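Local coordinates for protein putative leucoanthocyanidin reductase 1 (Vitis vinifera, PDB 3I6I) that probably catalyses the NADPH-dependent reduction of leucoanthocyanidins in flavonoid metabolism, as a Rossmann-fold enzyme of the short-chain dehydrogenase/reductase type, at residues S95-I100 with K140-Q145. Sequence-based numbering, arbitrary orientation.
With NDP (NADPH dihydro-nicotinamide-adenine-dinucleotide phosphate), chain B.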
ATOM      1  N   SER A  95     -13.132   2.735   1.936  1.00  4.66           N
ATOM      2  CA  SER A  95     -13.275   4.180   1.724  1.00  6.03           C
ATOM      3  C   SER A  95     -12.713   4.691   0.409  1.00  6.88           C
ATOM      4  O   SER A  95     -12.506   5.895   0.254  1.00  6.48           O
ATOM      5  CB  SER A  95     -12.585   4.936   2.885  1.00  8.58           C
ATOM      6  OG  SER A  95     -13.048   4.474   4.140  1.00 10.65           O
ATOM      7  N   ILE A  96     -12.463   3.809  -0.558  1.00  4.02           N
ATOM      8  CA  ILE A  96     -11.825   4.252  -1.805  1.00  2.46           C
ATOM      9  C   ILE A  96     -12.646   5.379  -2.520  1.00  2.00           C
ATOM     10  O   ILE A  96     -12.075   6.373  -2.971  1.00  3.83           O
ATOM     11  CB  ILE A  96     -11.585   3.062  -2.763  1.00  4.58           C
ATOM     12  CG1 ILE A  96     -10.609   2.067  -2.134  1.00  7.32           C
ATOM     13  CG2 ILE A  96     -11.061   3.573  -4.118  1.00  2.00           C
ATOM     14  CD1 ILE A  96      -9.299   2.696  -1.643  1.00  8.90           C
ATOM     15  N   LEU A  97     -13.949   5.236  -2.628  1.00  3.99           N
ATOM     16  CA  LEU A  97     -14.758   6.283  -3.332  1.00  4.65           C
ATOM     17  C   LEU A  97     -14.941   7.598  -2.520  1.00  6.07           C
ATOM     18  O   LEU A  97     -15.347   8.628  -3.070  1.00  6.63           O
ATOM     19  CB  LEU A  97     -16.071   5.719  -3.779  1.00  4.71           C
ATOM     20  CG  LEU A  97     -16.050   4.590  -4.774  1.00  2.40           C
ATOM     21  CD1 LEU A  97     -17.471   4.184  -5.105  1.00  5.03           C
ATOM     22  CD2 LEU A  97     -15.248   4.954  -5.990  1.00 12.48           C
ATOM     23  N   ASP A  98     -14.553   7.592  -1.242  1.00  6.62           N
ATOM     24  CA  ASP A  98     -14.464   8.834  -0.454  1.00  8.67           C
ATOM     25  C   ASP A  98     -13.436   9.774  -1.080  1.00  7.55           C
ATOM     26  O   ASP A  98     -13.409  10.982  -0.808  1.00  6.00           O
ATOM     27  CB  ASP A  98     -14.045   8.564   1.007  1.00 10.84           C
ATOM     28  CG  ASP A  98     -15.135   7.872   1.852  1.00 14.11           C
ATOM     29  OD1 ASP A  98     -16.309   7.810   1.432  1.00 15.43           O
ATOM     30  OD2 ASP A  98     -14.786   7.416   2.976  1.00 17.11           O
ATOM     31  N   GLN A  99     -12.558   9.221  -1.916  1.00  4.34           N
ATOM     32  CA  GLN A  99     -11.556  10.024  -2.586  1.00  2.91           C
ATOM     33  C   GLN A  99     -12.134  10.910  -3.705  1.00  2.77           C
ATOM     34  O   GLN A  99     -11.462  11.841  -4.152  1.00  5.12           O
ATOM     35  CB  GLN A  99     -10.462   9.126  -3.155  1.00  2.58           C
ATOM     36  CG  GLN A  99      -9.618   8.484  -2.083  1.00  4.05           C
ATOM     37  CD  GLN A  99      -8.613   7.520  -2.638  1.00  5.60           C
ATOM     38  OE1 GLN A  99      -7.386   7.742  -2.548  1.00  5.01           O
ATOM     39  NE2 GLN A  99      -9.115   6.462  -3.263  1.00  3.06           N
ATOM     40  N   ILE A 100     -13.355  10.629  -4.154  1.00  2.01           N
ATOM     41  CA  ILE A 100     -13.955  11.372  -5.259  1.00  5.69           C
ATOM     42  C   ILE A 100     -14.072  12.842  -4.899  1.00  5.37           C
ATOM     43  O   ILE A 100     -13.638  13.720  -5.681  1.00  6.12           O
ATOM     44  CB  ILE A 100     -15.300  10.796  -5.684  1.00  5.13           C
ATOM     45  CG1 ILE A 100     -15.119   9.417  -6.336  1.00  6.70           C
ATOM     46  CG2 ILE A 100     -16.027  11.737  -6.668  1.00  8.51           C
ATOM     47  CD1 ILE A 100     -16.395   8.806  -6.777  1.00 13.24           C
ATOM     48  N   LYS A 140     -10.798   1.668  -7.437  1.00  3.86           N
ATOM     49  CA  LYS A 140      -9.481   2.288  -7.634  1.00  4.95           C
ATOM     50  C   LYS A 140      -9.281   2.794  -9.069  1.00  2.88           C
ATOM     51  O   LYS A 140      -8.722   3.889  -9.286  1.00  4.97           O
ATOM     52  CB  LYS A 140      -8.372   1.353  -7.169  1.00  5.17           C
ATOM     53  CG  LYS A 140      -8.352   1.129  -5.651  1.00  6.40           C
ATOM     54  CD  LYS A 140      -7.124   0.358  -5.186  1.00  8.19           C
ATOM     55  CE  LYS A 140      -7.123   0.211  -3.659  1.00  9.38           C
ATOM     56  NZ  LYS A 140      -5.753  -0.168  -3.162  1.00 10.74           N
ATOM     57  N   ARG A 141      -9.769   2.049 -10.051  1.00  3.72           N
ATOM     58  CA  ARG A 141      -9.677   2.427 -11.457  1.00  5.32           C
ATOM     59  C   ARG A 141     -10.508   3.670 -11.739  1.00  6.54           C
ATOM     60  O   ARG A 141     -10.088   4.525 -12.515  1.00  4.73           O
ATOM     61  CB  ARG A 141     -10.194   1.309 -12.355  1.00  5.12           C
ATOM     62  CG  ARG A 141      -9.272   0.102 -12.417  1.00  6.08           C
ATOM     63  CD  ARG A 141      -9.949  -0.983 -13.153  1.00  5.07           C
ATOM     64  NE  ARG A 141      -9.227  -2.240 -13.092  1.00  6.01           N
ATOM     65  CZ  ARG A 141      -9.756  -3.427 -13.350  1.00  7.77           C
ATOM     66  NH1 ARG A 141     -11.003  -3.538 -13.750  1.00  8.12           N
ATOM     67  NH2 ARG A 141      -9.015  -4.505 -13.252  1.00  9.03           N
ATOM     68  N   ARG A 142     -11.669   3.741 -11.097  1.00  3.04           N
ATOM     69  CA  ARG A 142     -12.581   4.889 -11.236  1.00  5.85           C
ATOM     70  C   ARG A 142     -11.898   6.133 -10.652  1.00  5.52           C
ATOM     71  O   ARG A 142     -11.933   7.216 -11.238  1.00  6.52           O
ATOM     72  CB  ARG A 142     -13.924   4.570 -10.564  1.00  4.51           C
ATOM     73  CG  ARG A 142     -15.078   5.475 -10.990  1.00 13.53           C
ATOM     74  CD  ARG A 142     -15.291   6.548 -10.056  1.00 12.93           C
ATOM     75  NE  ARG A 142     -16.551   7.277 -10.313  1.00 15.63           N
ATOM     76  CZ  ARG A 142     -16.688   8.368 -11.082  1.00 17.10           C
ATOM     77  NH1 ARG A 142     -15.660   8.886 -11.783  1.00 11.88           N
ATOM     78  NH2 ARG A 142     -17.888   8.938 -11.160  1.00 17.39           N
ATOM     79  N   VAL A 143     -11.234   6.003  -9.526  1.00  4.44           N
ATOM     80  CA  VAL A 143     -10.483   7.108  -8.968  1.00  2.00           C
ATOM     81  C   VAL A 143      -9.340   7.532  -9.919  1.00  5.38           C
ATOM     82  O   VAL A 143      -9.157   8.719 -10.152  1.00  3.43           O
ATOM     83  CB  VAL A 143      -9.973   6.824  -7.588  1.00  4.58           C
ATOM     84  CG1 VAL A 143      -8.964   7.867  -7.119  1.00  6.77           C
ATOM     85  CG2 VAL A 143     -11.175   6.682  -6.600  1.00  5.32           C
ATOM     86  N   ARG A 144      -8.653   6.585 -10.512  1.00  2.58           N
ATOM     87  CA  ARG A 144      -7.543   6.945 -11.434  1.00  3.89           C
ATOM     88  C   ARG A 144      -8.098   7.699 -12.650  1.00  5.21           C
ATOM     89  O   ARG A 144      -7.496   8.698 -13.093  1.00  5.76           O
ATOM     90  CB  ARG A 144      -6.834   5.706 -11.962  1.00  4.06           C
ATOM     91  CG  ARG A 144      -5.931   4.950 -11.027  1.00  7.29           C
ATOM     92  CD  ARG A 144      -5.195   3.872 -11.779  1.00  8.25           C
ATOM     93  NE  ARG A 144      -4.271   3.142 -10.919  1.00  8.30           N
ATOM     94  CZ  ARG A 144      -3.271   2.366 -11.374  1.00 10.88           C
ATOM     95  NH1 ARG A 144      -3.058   2.178 -12.673  1.00  9.11           N
ATOM     96  NH2 ARG A 144      -2.492   1.739 -10.524  1.00 10.52           N
ATOM     97  N   GLN A 145      -9.238   7.219 -13.173  1.00  3.71           N
ATOM     98  CA  GLN A 145      -9.914   7.856 -14.341  1.00  6.10           C
ATOM     99  C   GLN A 145     -10.242   9.303 -13.971  1.00  5.35           C
ATOM    100  O   GLN A 145      -9.935  10.233 -14.735  1.00  5.48           O
ATOM    101  CB  GLN A 145     -11.173   7.075 -14.795  1.00  7.43           C
ATOM    102  CG  GLN A 145     -12.220   7.865 -15.629  1.00  6.85           C
ATOM    103  CD  GLN A 145     -13.367   8.471 -14.755  1.00 13.80           C
ATOM    104  OE1 GLN A 145     -13.920   7.762 -13.891  1.00  6.74           O
ATOM    105  NE2 GLN A 145     -13.671   9.794 -14.931  1.00  5.61           N
TER
HETATM  106  PA  NDP B 350      -6.585   1.416   7.214  0.70 17.77           P
HETATM  107  O1A NDP B 350      -8.024   0.997   7.395  0.70 18.61           O
HETATM  108  O2A NDP B 350      -5.455   0.717   8.179  0.70 18.06           O
HETATM  109  O5B NDP B 350      -6.322   2.997   7.364  0.70 21.52           O
HETATM  110  C5B NDP B 350      -7.160   3.903   6.718  0.70 16.01           C
HETATM  111  C4B NDP B 350      -6.895   5.292   7.157  0.70 19.65           C
HETATM  112  O4B NDP B 350      -7.838   6.071   6.323  0.70 22.25           O
HETATM  113  C3B NDP B 350      -7.303   5.537   8.632  0.70 18.24           C
HETATM  114  O3B NDP B 350      -6.443   6.520   9.269  0.70 19.64           O
HETATM  115  C2B NDP B 350      -8.721   6.090   8.511  0.70 20.83           C
HETATM  116  O2B NDP B 350      -9.012   6.932   9.627  0.70 22.58           O
HETATM  117  C1B NDP B 350      -8.557   6.955   7.264  0.70 17.39           C
HETATM  118  N9A NDP B 350      -9.793   7.363   6.595  0.70 16.47           N
HETATM  119  C8A NDP B 350     -10.702   6.537   6.077  0.70 16.15           C
HETATM  120  N7A NDP B 350     -11.675   7.260   5.518  0.70 14.54           N
HETATM  121  C5A NDP B 350     -11.373   8.554   5.665  0.70 16.37           C
HETATM  122  C6A NDP B 350     -12.008   9.741   5.293  0.70 21.88           C
HETATM  123  N6A NDP B 350     -13.164   9.712   4.625  0.70 22.81           N
HETATM  124  N1A NDP B 350     -11.430  10.916   5.611  0.70 17.31           N
HETATM  125  C2A NDP B 350     -10.264  10.943   6.254  0.70 21.11           C
HETATM  126  N3A NDP B 350      -9.616   9.828   6.616  0.70 20.11           N
HETATM  127  C4A NDP B 350     -10.167   8.624   6.339  0.70 15.60           C
HETATM  128  O3  NDP B 350      -6.174   1.089   5.703  0.70 18.09           O
HETATM  129  PN  NDP B 350      -4.915   0.225   5.116  0.70 19.12           P
HETATM  130  O1N NDP B 350      -3.546   0.632   5.511  0.70 20.60           O
HETATM  131  O2N NDP B 350      -5.353  -1.268   5.356  0.70 23.46           O
HETATM  132  O5D NDP B 350      -5.215   0.458   3.516  0.70 14.85           O
HETATM  133  C5D NDP B 350      -4.670   1.602   2.843  0.70 13.76           C
HETATM  134  C4D NDP B 350      -4.467   1.265   1.393  0.70 13.87           C
HETATM  135  O4D NDP B 350      -3.373   0.307   1.411  0.70 18.18           O
HETATM  136  C3D NDP B 350      -5.634   0.594   0.711  0.70 15.12           C
HETATM  137  O3D NDP B 350      -5.654   1.005  -0.653  0.70 13.70           O
HETATM  138  C2D NDP B 350      -5.249  -0.872   0.769  0.70 19.88           C
HETATM  139  O2D NDP B 350      -5.781  -1.503  -0.379  0.70 20.25           O
HETATM  140  C1D NDP B 350      -3.727  -0.835   0.643  0.70 16.61           C
HETATM  141  N1N NDP B 350      -2.982  -1.913   1.387  0.70 17.02           N
HETATM  142  C2N NDP B 350      -1.887  -2.595   0.802  0.70 19.59           C
HETATM  143  C3N NDP B 350      -1.480  -3.760   1.302  0.70 21.35           C
HETATM  144  C7N NDP B 350      -0.269  -4.477   0.676  0.70 25.66           C
HETATM  145  O7N NDP B 350       0.359  -3.963  -0.257  0.70 25.29           O
HETATM  146  N7N NDP B 350       0.099  -5.612   1.245  0.70 17.03           N
HETATM  147  C4N NDP B 350      -2.218  -4.366   2.506  0.70 19.95           C
HETATM  148  C5N NDP B 350      -2.926  -3.286   3.317  0.70 22.29           C
HETATM  149  C6N NDP B 350      -3.215  -2.111   2.774  0.70 22.28           C
HETATM  150  P2B NDP B 350     -10.184   6.428  10.719  0.70 25.19           P
HETATM  151  O1X NDP B 350      -9.691   5.240  11.463  0.70 29.55           O
HETATM  152  O2X NDP B 350     -10.468   7.739  11.572  0.70 26.92           O
HETATM  153  O3X NDP B 350     -11.474   6.106   9.860  0.70 26.27           O
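V143 sets its CG2 methyl against I96, 3.8 Å from I96 O and 4.0 Å from I96 CG2. The Q99 side chain crosses that of V143 at about a right angle, with NE2 3.9 Å from V143 CG2. That nitrogen donates to I96 O at 3.0 Å and 165°, onto an in-plane lone pair; Q99 N shares this acceptor, while OE1 accepts from S89 OG and S118 N. An alanine at Q99 would probably leave S89 OG and S118 N without this acceptor and open a gap beside V143. I96, CG2 anti to its backbone N, brings that methyl to K140 N and CG; its CD1 lies 3.9 Å from K140 CE. Farther out, I100 CD1 meets R142 NE at 3.9 Å, the side chains crossing at about a right angle. The contact joins 95-100, leading into helix 99-109, to helix 133-149 on the cofactor side of the Rossmann fold, mainly by van der Waals contact around the I96 and V143 methyls. Extended K140, flanked by I96, delivers NZ to both nicotinamide-ribose hydroxyls, O3D at 2.8 Å and O2D at 3.1 Å, while D98 OD2 accepts from adenine N6A, so both segments grip NADPH.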